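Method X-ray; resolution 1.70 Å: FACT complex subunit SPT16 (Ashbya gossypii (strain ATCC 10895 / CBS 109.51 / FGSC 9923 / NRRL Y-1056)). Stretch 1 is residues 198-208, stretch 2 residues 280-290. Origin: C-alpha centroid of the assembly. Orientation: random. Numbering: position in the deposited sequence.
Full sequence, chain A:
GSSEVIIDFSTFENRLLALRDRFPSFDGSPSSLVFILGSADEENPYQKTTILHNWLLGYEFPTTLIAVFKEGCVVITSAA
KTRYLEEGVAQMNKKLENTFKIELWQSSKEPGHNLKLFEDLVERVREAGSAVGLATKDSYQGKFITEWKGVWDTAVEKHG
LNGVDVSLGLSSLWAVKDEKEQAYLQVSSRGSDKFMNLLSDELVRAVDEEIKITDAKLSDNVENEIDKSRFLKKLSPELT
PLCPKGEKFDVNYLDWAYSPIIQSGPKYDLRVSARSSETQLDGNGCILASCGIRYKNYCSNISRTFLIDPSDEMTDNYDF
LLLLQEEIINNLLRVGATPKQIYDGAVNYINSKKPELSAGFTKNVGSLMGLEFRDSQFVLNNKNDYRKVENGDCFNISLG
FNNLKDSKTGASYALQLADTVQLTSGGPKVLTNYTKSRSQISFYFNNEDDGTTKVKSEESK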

ATOM      1  N   LEU A 198     -16.632   4.484 -13.174  1.00 17.97           N
ATOM      2  CA  LEU A 198     -16.983   3.444 -14.139  1.00 21.04           C
ATOM      3  C   LEU A 198     -17.771   2.346 -13.463  1.00 20.87           C
ATOM      4  O   LEU A 198     -18.728   1.812 -14.032  1.00 20.55           O
ATOM      5  CB  LEU A 198     -15.731   2.831 -14.757  1.00 20.68           C
ATOM      6  CG  LEU A 198     -14.967   3.552 -15.846  1.00 24.29           C
ATOM      7  CD1 LEU A 198     -13.772   2.692 -16.194  1.00 25.70           C
ATOM      8  CD2 LEU A 198     -15.851   3.788 -17.073  1.00 27.48           C
ATOM      9  N   LEU A 199     -17.360   1.996 -12.245  1.00 18.22           N
ATOM     10  CA  LEU A 199     -18.044   0.965 -11.490  1.00 18.52           C
ATOM     11  C   LEU A 199     -19.484   1.364 -11.224  1.00 18.08           C
ATOM     12  O   LEU A 199     -20.402   0.559 -11.393  1.00 19.38           O
ATOM     13  CB  LEU A 199     -17.310   0.717 -10.179  1.00 17.52           C
ATOM     14  CG  LEU A 199     -17.750  -0.515  -9.406  1.00 17.76           C
ATOM     15  CD1 LEU A 199     -16.562  -0.987  -8.576  1.00 17.27           C
ATOM     16  CD2 LEU A 199     -18.944  -0.208  -8.501  1.00 18.12           C
ATOM     17  N   SER A 200     -19.696   2.592 -10.759  1.00 15.86           N
ATOM     18  CA  SER A 200     -21.063   3.018 -10.477  1.00 16.85           C
ATOM     19  C   SER A 200     -21.931   2.923 -11.730  1.00 18.85           C
ATOM     20  O   SER A 200     -23.052   2.413 -11.678  1.00 21.05           O
ATOM     21  CB  SER A 200     -21.077   4.438  -9.918  1.00 16.68           C
ATOM     22  OG  SER A 200     -22.421   4.891  -9.767  1.00 18.79           O
ATOM     23  N   ASP A 201     -21.429   3.412 -12.872  1.00 21.76           N
ATOM     24  CA  ASP A 201     -22.219   3.388 -14.103  1.00 23.95           C
ATOM     25  C   ASP A 201     -22.599   1.968 -14.495  1.00 23.89           C
ATOM     26  O   ASP A 201     -23.733   1.720 -14.926  1.00 25.30           O
ATOM     27  CB  ASP A 201     -21.454   4.050 -15.249  1.00 26.01           C
ATOM     28  CG  ASP A 201     -21.417   5.548 -15.129  1.00 29.04           C
ATOM     29  OD1 ASP A 201     -22.086   6.084 -14.215  1.00 28.54           O
ATOM     30  OD2 ASP A 201     -20.717   6.190 -15.941  1.00 32.17           O
ATOM     31  N   GLU A 202     -21.658   1.028 -14.373  1.00 24.76           N
ATOM     32  CA  GLU A 202     -21.932  -0.367 -14.714  1.00 27.93           C
ATOM     33  C   GLU A 202     -22.909  -0.997 -13.729  1.00 23.19           C
ATOM     34  O   GLU A 202     -23.800  -1.762 -14.122  1.00 23.72           O
ATOM     35  CB  GLU A 202     -20.635  -1.168 -14.742  1.00 35.28           C
ATOM     36  CG  GLU A 202     -19.819  -1.013 -16.003  1.00 44.45           C
ATOM     37  CD  GLU A 202     -19.359  -2.359 -16.558  1.00 51.68           C
ATOM     38  OE1 GLU A 202     -19.979  -3.396 -16.213  1.00 52.74           O
ATOM     39  OE2 GLU A 202     -18.379  -2.376 -17.341  1.00 55.27           O
ATOM     40  N   LEU A 203     -22.732  -0.710 -12.445  1.00 20.92           N
ATOM     41  CA  LEU A 203     -23.649  -1.214 -11.434  1.00 19.71           C
ATOM     42  C   LEU A 203     -25.075  -0.758 -11.713  1.00 21.90           C
ATOM     43  O   LEU A 203     -26.003  -1.573 -11.795  1.00 25.11           O
ATOM     44  CB  LEU A 203     -23.177  -0.734 -10.062  1.00 19.20           C
ATOM     45  CG  LEU A 203     -24.101  -1.037  -8.896  1.00 22.98           C
ATOM     46  CD1 LEU A 203     -24.286  -2.538  -8.789  1.00 24.73           C
ATOM     47  CD2 LEU A 203     -23.493  -0.475  -7.625  1.00 20.67           C
ATOM     48  N   VAL A 204     -25.268   0.550 -11.871  1.00 24.00           N
ATOM     49  CA  VAL A 204     -26.611   1.091 -12.056  1.00 26.26           C
ATOM     50  C   VAL A 204     -27.260   0.483 -13.288  1.00 29.85           C
ATOM     51  O   VAL A 204     -28.460   0.176 -13.288  1.00 31.56           O
ATOM     52  CB  VAL A 204     -26.556   2.628 -12.126  1.00 27.18           C
ATOM     53  CG1 VAL A 204     -27.849   3.207 -12.709  1.00 30.06           C
ATOM     54  CG2 VAL A 204     -26.320   3.169 -10.753  1.00 26.32           C
ATOM     55  N   ARG A 205     -26.481   0.271 -14.348  1.00 31.29           N
ATOM     56  CA  ARG A 205     -27.050  -0.323 -15.557  1.00 33.74           C
ATOM     57  C   ARG A 205     -27.485  -1.760 -15.300  1.00 33.28           C
ATOM     58  O   ARG A 205     -28.602  -2.151 -15.659  1.00 33.74           O
ATOM     59  CB  ARG A 205     -26.044  -0.254 -16.707  1.00 33.59           C
ATOM     60  N   ALA A 206     -26.625  -2.554 -14.650  1.00 32.12           N
ATOM     61  CA  ALA A 206     -26.973  -3.943 -14.354  1.00 29.88           C
ATOM     62  C   ALA A 206     -28.219  -4.037 -13.481  1.00 28.19           C
ATOM     63  O   ALA A 206     -29.047  -4.938 -13.666  1.00 28.98           O
ATOM     64  CB  ALA A 206     -25.791  -4.648 -13.688  1.00 27.72           C
ATOM     65  N   VAL A 207     -28.371  -3.125 -12.519  1.00 27.59           N
ATOM     66  CA  VAL A 207     -29.550  -3.140 -11.657  1.00 28.46           C
ATOM     67  C   VAL A 207     -30.779  -2.736 -12.451  1.00 34.48           C
ATOM     68  O   VAL A 207     -31.822  -3.404 -12.414  1.00 35.31           O
ATOM     69  CB  VAL A 207     -29.343  -2.210 -10.450  1.00 25.51           C
ATOM     70  CG1 VAL A 207     -30.633  -2.084  -9.665  1.00 26.32           C
ATOM     71  CG2 VAL A 207     -28.218  -2.711  -9.572  1.00 21.71           C
ATOM     72  N   ASP A 208     -30.658  -1.636 -13.195  1.00 37.95           N
ATOM     73  CA  ASP A 208     -31.762  -1.134 -14.001  1.00 43.62           C
ATOM     74  C   ASP A 208     -32.248  -2.188 -14.988  1.00 46.69           C
ATOM     75  O   ASP A 208     -33.457  -2.327 -15.207  1.00 49.65           O
ATOM     76  CB  ASP A 208     -31.313   0.149 -14.709  1.00 45.79           C
ATOM     77  CG  ASP A 208     -32.296   0.628 -15.754  1.00 50.25           C
ATOM     78  OD1 ASP A 208     -32.324   0.038 -16.855  1.00 52.16           O
ATOM     79  OD2 ASP A 208     -33.031   1.602 -15.478  1.00 51.14           O
ATOM     80  N   GLN A 280     -25.480 -13.713  -6.753  1.00 21.04           N
ATOM     81  CA  GLN A 280     -26.172 -12.816  -7.674  1.00 21.13           C
ATOM     82  C   GLN A 280     -26.168 -11.369  -7.187  1.00 20.84           C
ATOM     83  O   GLN A 280     -26.291 -11.088  -5.991  1.00 18.75           O
ATOM     84  CB  GLN A 280     -27.615 -13.286  -7.874  1.00 25.28           C
ATOM     85  CG  GLN A 280     -28.559 -12.226  -8.449  1.00 30.74           C
ATOM     86  CD  GLN A 280     -28.344 -11.952  -9.931  1.00 34.34           C
ATOM     87  OE1 GLN A 280     -27.860 -12.817 -10.685  1.00 36.00           O
ATOM     88  NE2 GLN A 280     -28.690 -10.735 -10.357  1.00 31.62           N
ATOM     89  N   LEU A 281     -25.985 -10.449  -8.130  1.00 19.99           N
ATOM     90  CA  LEU A 281     -26.118  -9.031  -7.831  1.00 19.87           C
ATOM     91  C   LEU A 281     -27.520  -8.756  -7.293  1.00 21.80           C
ATOM     92  O   LEU A 281     -28.518  -9.079  -7.942  1.00 24.66           O
ATOM     93  CB  LEU A 281     -25.854  -8.220  -9.098  1.00 20.78           C
ATOM     94  CG  LEU A 281     -26.106  -6.714  -9.091  1.00 22.16           C
ATOM     95  CD1 LEU A 281     -25.253  -6.048  -8.054  1.00 20.82           C
ATOM     96  CD2 LEU A 281     -25.783  -6.161 -10.469  1.00 24.49           C
ATOM     97  N   ASP A 282     -27.597  -8.208  -6.086  1.00 20.62           N
ATOM     98  CA  ASP A 282     -28.878  -7.932  -5.444  1.00 23.59           C
ATOM     99  C   ASP A 282     -29.165  -6.449  -5.597  1.00 23.38           C
ATOM    100  O   ASP A 282     -28.585  -5.619  -4.893  1.00 24.34           O
ATOM    101  CB  ASP A 282     -28.867  -8.354  -3.979  1.00 24.54           C
ATOM    102  CG  ASP A 282     -30.185  -8.047  -3.294  1.00 27.00           C
ATOM    103  OD1 ASP A 282     -31.225  -8.333  -3.902  1.00 29.23           O
ATOM    104  OD2 ASP A 282     -30.182  -7.505  -2.172  1.00 28.22           O
ATOM    105  N   GLY A 283     -30.068  -6.118  -6.517  1.00 23.80           N
ATOM    106  CA  GLY A 283     -30.356  -4.730  -6.846  1.00 24.29           C
ATOM    107  C   GLY A 283     -31.350  -4.075  -5.911  1.00 23.71           C
ATOM    108  O   GLY A 283     -32.377  -3.561  -6.349  1.00 25.48           O
ATOM    109  N   ASN A 284     -31.049  -4.086  -4.617  1.00 22.53           N
ATOM    110  CA  ASN A 284     -31.897  -3.492  -3.597  1.00 23.56           C
ATOM    111  C   ASN A 284     -31.032  -3.146  -2.399  1.00 20.38           C
ATOM    112  O   ASN A 284     -30.013  -3.795  -2.158  1.00 19.26           O
ATOM    113  CB  ASN A 284     -33.006  -4.439  -3.146  1.00 30.76           C
ATOM    114  CG  ASN A 284     -34.322  -4.113  -3.775  1.00 38.91           C
ATOM    115  OD1 ASN A 284     -34.913  -3.059  -3.503  1.00 42.24           O
ATOM    116  ND2 ASN A 284     -34.800  -5.010  -4.631  1.00 40.76           N
ATOM    117  N   GLY A 285     -31.462  -2.139  -1.644  1.00 19.74           N
ATOM    118  CA  GLY A 285     -30.796  -1.840  -0.379  1.00 18.94           C
ATOM    119  C   GLY A 285     -29.382  -1.324  -0.584  1.00 17.61           C
ATOM    120  O   GLY A 285     -29.145  -0.432  -1.402  1.00 20.06           O
ATOM    121  N   CYS A 286     -28.419  -1.878   0.162  1.00 15.60           N
ATOM    122  CA  CYS A 286     -27.038  -1.404   0.118  1.00 14.49           C
ATOM    123  C   CYS A 286     -26.148  -2.296  -0.753  1.00 16.45           C
ATOM    124  O   CYS A 286     -26.213  -3.531  -0.686  1.00 16.04           O
ATOM    125  CB  CYS A 286     -26.449  -1.311   1.532  1.00 15.77           C
ATOM    126  SG  CYS A 286     -27.343  -0.173   2.614  1.00 17.85           S
ATOM    127  N   ILE A 287     -25.315  -1.655  -1.577  1.00 16.50           N
ATOM    128  CA  ILE A 287     -24.317  -2.340  -2.391  1.00 14.32           C
ATOM    129  C   ILE A 287     -22.961  -1.696  -2.127  1.00 12.32           C
ATOM    130  O   ILE A 287     -22.822  -0.469  -2.227  1.00 14.03           O
ATOM    131  CB  ILE A 287     -24.668  -2.279  -3.885  1.00 14.41           C
ATOM    132  CG1 ILE A 287     -26.053  -2.901  -4.094  1.00 14.28           C
ATOM    133  CG2 ILE A 287     -23.570  -2.952  -4.729  1.00 13.14           C
ATOM    134  CD1 ILE A 287     -26.582  -2.755  -5.496  1.00 13.83           C
ATOM    135  N   LEU A 288     -21.973  -2.515  -1.771  1.00 11.93           N
ATOM    136  CA  LEU A 288     -20.645  -2.034  -1.422  1.00 12.35           C
ATOM    137  C   LEU A 288     -19.699  -2.190  -2.601  1.00 13.56           C
ATOM    138  O   LEU A 288     -19.664  -3.240  -3.257  1.00 13.57           O
ATOM    139  CB  LEU A 288     -20.077  -2.801  -0.229  1.00 14.68           C
ATOM    140  CG  LEU A 288     -20.964  -2.895   1.020  1.00 15.37           C
ATOM    141  CD1 LEU A 288     -20.157  -3.545   2.138  1.00 15.53           C
ATOM    142  CD2 LEU A 288     -21.510  -1.552   1.459  1.00 14.98           C
ATOM    143  N   ALA A 289     -18.896  -1.159  -2.840  1.00 12.17           N
ATOM    144  CA  ALA A 289     -17.897  -1.218  -3.893  1.00 12.22           C
ATOM    145  C   ALA A 289     -16.585  -0.642  -3.393  1.00 12.88           C
ATOM    146  O   ALA A 289     -16.579   0.327  -2.627  1.00 12.08           O
ATOM    147  CB  ALA A 289     -18.366  -0.447  -5.128  1.00 12.36           C
ATOM    148  N   SER A 290     -15.478  -1.261  -3.810  1.00 11.73           N
ATOM    149  CA  SER A 290     -14.146  -0.802  -3.427  1.00 10.40           C
ATOM    150  C   SER A 290     -13.203  -0.952  -4.609  1.00 12.54           C
ATOM    151  O   SER A 290     -13.163  -2.007  -5.244  1.00 12.81           O
ATOM    152  CB  SER A 290     -13.554  -1.607  -2.257  1.00 13.61           C
ATOM    153  OG  SER A 290     -14.337  -1.539  -1.082  1.00 14.72           O
TER

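Residues 198-208 form a continuous helix that packs against strand 285-290 and the loop leading into it. The two axes run roughly antiparallel, at 151° between their N-to-C directions, and approach to 10.0 Å. That spacing leaves room for a layer of side chains, and the union is purely apolar: no hydrogen bond crosses it, and 339 Å² is buried over both sides. Within the helix, i to i+4 bonds such as Leu203 N to Leu199 O (2.9 Å) hold the backbone.

From Leu199 the next contact is four residues on, at Leu203, then three and four further, at Ala206 and Val207, bringing one face of the helix against the other stretch. On the strand, alternation does the sorting: Ile287 and Ala289 point toward the helix, whereas Leu288 between them points away. At one end the small Ala289 leaves a shallow hollow that Leu199 fills, its CD2 lying 3.4 Å from Ala289 CB, the tightest contact of the set. In the middle, Leu203 reaches both segments of the partner. Leu203 CD2 lies 3.8 Å from Ile287 CG2; Leu203 CD1 lies 3.7 Å from Leu281 CD1 in the loop and also 4.0 Å from Ile287 CD1, so it sits between the two.

Leu281 is the loop's answering bump. Leu281 CD2 presses to 3.6 Å from Ala206 CB, where the short alanine side chain makes space for it, and lies 4.3 Å from Val207 CG2. The same Val207 CG2 also stands 4.4 Å from Ile287 CD1, a looser contact. The backbones draw closest at Val207 and Gly283, whose CA atoms are 5.1 Å apart. Val207 CG1 sits 3.9 Å from Gly283 CA, occupying space that a side chain would need: an ideal CB on Gly283 would fall 2.9 Å from that methyl, a clash. Glycine thus lets the loop come in close against the valine.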